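PDB 3NJ2: DUF269-containing protein from Cyanothece sp. ATCC 51142, which is of unknown function but belongs to the DUF269 family and is associated with nitrogen fixation in this cyanobacterium. Local coordinates for residues B[34-40]-B[150-155]. Sequence-based numbering, arbitrary orientation.
Sequences SPFLQSL and LNDQGT
Phe36 and Leu37 of helix 35-46 meet Asn151 and Thr155 of helix 147-167 where the two segment axes cross at 90°, 9.2 Å apart at closest approach. This perpendicular helix-helix packing has a knob-into-hole at its centre: the Phe36 side chain sits among Leu150, Asn151, Gly154 and Thr155. With CG anti to the backbone N (chi1 177°), one ring face lies over Gly154 CA, with Thr155 N offset toward the rim. Gly154, with no side chain, lets the ring come down onto its CA, 3.6 Å from the ring centroid, a CH-pi contact. Asn151 OD1 lies at the ring's edge, while Thr155 OG1 comes within 3.4 Å of Phe36 CB. Ile96 and Leu99 of helix 83-104 also touch Phe36. With an alanine here, Gly154 CA would probably lose its CH-pi partner and a gap would open among Leu150, Asn151 and Thr155. Leu37 CD2 makes an apolar contact with Leu150 CD2 at 3.7 Å; one turn further along helix 35-46, Leu40 CD2 meets the same methyl tip to tip, a leucine cluster joined by Ile62. The polar part of the contact starts from Ser34, the N-cap of helix 35-46. Its OG accepts an almost straight bond from Leu37 N (3.0 Å) and donates to Asn151 OD1 at 2.5 Å, a short bond whose donor stands 40° out of the carbonyl plane.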
loop_
_atom_site.group_PDB
_atom_site.type_symbol
_atom_site.label_atom_id
_atom_site.label_comp_id
_atom_site.label_asym_id
_atom_site.label_seq_id
_atom_site.Cartn_x
_atom_site.Cartn_y
_atom_site.Cartn_z
ATOM N N SER B 34 -25.457 5.252 13.112
ATOM C CA SER B 34 -24.511 5.717 12.111
ATOM C C SER B 34 -24.161 4.764 11.006
ATOM O O SER B 34 -23.736 3.674 11.278
ATOM C CB SER B 34 -23.213 6.108 12.829
ATOM O OG SER B 34 -22.167 6.306 11.856
ATOM N N PRO B 35 -24.312 5.140 9.709
ATOM C CA PRO B 35 -23.933 4.167 8.661
ATOM C C PRO B 35 -22.417 3.864 8.726
ATOM O O PRO B 35 -22.045 2.776 8.446
ATOM C CB PRO B 35 -24.315 4.886 7.360
ATOM C CG PRO B 35 -25.498 5.702 7.798
ATOM C CD PRO B 35 -25.149 6.257 9.171
ATOM N N PHE B 36 -21.616 4.880 9.111
ATOM C CA PHE B 36 -20.184 4.644 9.275
ATOM C C PHE B 36 -19.865 3.663 10.378
ATOM O O PHE B 36 -19.159 2.726 10.113
ATOM C CB PHE B 36 -19.308 5.923 9.361
ATOM C CG PHE B 36 -17.899 5.559 9.590
ATOM C CD1 PHE B 36 -17.094 5.049 8.506
ATOM C CD2 PHE B 36 -17.324 5.675 10.880
ATOM C CE1 PHE B 36 -15.750 4.610 8.747
ATOM C CE2 PHE B 36 -16.035 5.237 11.054
ATOM C CZ PHE B 36 -15.280 4.677 10.014
ATOM N N LEU B 37 -20.405 3.924 11.568
ATOM C CA LEU B 37 -20.090 2.988 12.629
ATOM C C LEU B 37 -20.627 1.593 12.357
ATOM O O LEU B 37 -20.014 0.611 12.760
ATOM C CB LEU B 37 -20.552 3.566 13.994
ATOM C CG LEU B 37 -19.949 4.887 14.443
ATOM C CD1 LEU B 37 -20.476 5.445 15.797
ATOM C CD2 LEU B 37 -18.424 4.745 14.451
ATOM N N GLN B 38 -21.811 1.518 11.731
ATOM C CA GLN B 38 -22.308 0.265 11.337
ATOM C C GLN B 38 -21.366 -0.468 10.321
ATOM O O GLN B 38 -21.124 -1.670 10.415
ATOM C CB GLN B 38 -23.760 0.366 10.917
ATOM C CG GLN B 38 -24.720 0.466 12.124
ATOM C CD GLN B 38 -24.670 -0.805 12.963
ATOM O OE1 GLN B 38 -24.942 -1.909 12.439
ATOM N NE2 GLN B 38 -24.299 -0.663 14.242
ATOM N N SER B 39 -20.839 0.261 9.363
ATOM C CA SER B 39 -19.881 -0.277 8.445
ATOM C C SER B 39 -18.655 -0.752 9.172
ATOM O O SER B 39 -18.186 -1.804 8.911
ATOM C CB SER B 39 -19.445 0.790 7.440
ATOM O OG SER B 39 -18.776 0.155 6.366
ATOM N N LEU B 40 -18.195 0.044 10.137
ATOM C CA LEU B 40 -16.985 -0.349 10.861
ATOM C C LEU B 40 -17.227 -1.632 11.676
ATOM O O LEU B 40 -16.395 -2.573 11.674
ATOM C CB LEU B 40 -16.547 0.789 11.776
ATOM C CG LEU B 40 -15.311 0.594 12.611
ATOM C CD1 LEU B 40 -14.081 0.193 11.713
ATOM C CD2 LEU B 40 -15.023 1.785 13.505
ATOM N N LEU B 150 -14.576 9.588 16.128
ATOM C CA LEU B 150 -14.428 8.409 15.199
ATOM C C LEU B 150 -15.469 8.489 14.057
ATOM O O LEU B 150 -15.113 8.306 12.866
ATOM C CB LEU B 150 -14.684 7.147 16.062
ATOM C CG LEU B 150 -14.807 5.823 15.233
ATOM C CD1 LEU B 150 -13.542 5.502 14.447
ATOM C CD2 LEU B 150 -15.093 4.670 16.160
ATOM N N ASN B 151 -16.715 8.727 14.424
ATOM C CA ASN B 151 -17.755 8.670 13.459
ATOM C C ASN B 151 -17.575 9.826 12.445
ATOM O O ASN B 151 -17.679 9.627 11.242
ATOM C CB ASN B 151 -19.111 8.818 14.129
ATOM C CG ASN B 151 -20.178 8.823 13.123
ATOM O OD1 ASN B 151 -20.251 7.888 12.337
ATOM N ND2 ASN B 151 -21.045 9.844 13.130
ATOM N N ASP B 152 -17.220 11.002 12.972
ATOM C CA ASP B 152 -17.138 12.151 12.091
ATOM C C ASP B 152 -15.936 12.011 11.147
ATOM O O ASP B 152 -16.033 12.332 9.929
ATOM C CB ASP B 152 -16.967 13.446 12.864
ATOM C CG ASP B 152 -18.225 13.851 13.692
ATOM O OD1 ASP B 152 -19.347 13.317 13.488
ATOM O OD2 ASP B 152 -18.044 14.710 14.587
ATOM N N GLN B 153 -14.774 11.541 11.652
ATOM C CA GLN B 153 -13.648 11.366 10.748
ATOM C C GLN B 153 -13.847 10.287 9.705
ATOM O O GLN B 153 -13.528 10.518 8.527
ATOM C CB GLN B 153 -12.359 11.120 11.500
ATOM C CG GLN B 153 -12.064 12.290 12.347
ATOM C CD GLN B 153 -10.858 12.137 13.220
ATOM O OE1 GLN B 153 -9.901 11.390 12.896
ATOM N NE2 GLN B 153 -10.892 12.844 14.366
ATOM N N GLY B 154 -14.419 9.138 10.084
ATOM C CA GLY B 154 -14.661 8.086 9.041
ATOM C C GLY B 154 -15.714 8.542 8.013
ATOM O O GLY B 154 -15.564 8.312 6.756
ATOM N N THR B 155 -16.739 9.242 8.498
ATOM C CA THR B 155 -17.797 9.791 7.600
ATOM C C THR B 155 -17.232 10.810 6.606
ATOM O O THR B 155 -17.431 10.691 5.385
ATOM C CB THR B 155 -18.982 10.353 8.386
ATOM O OG1 THR B 155 -19.572 9.308 9.162
ATOM C CG2 THR B 155 -20.073 10.868 7.475
#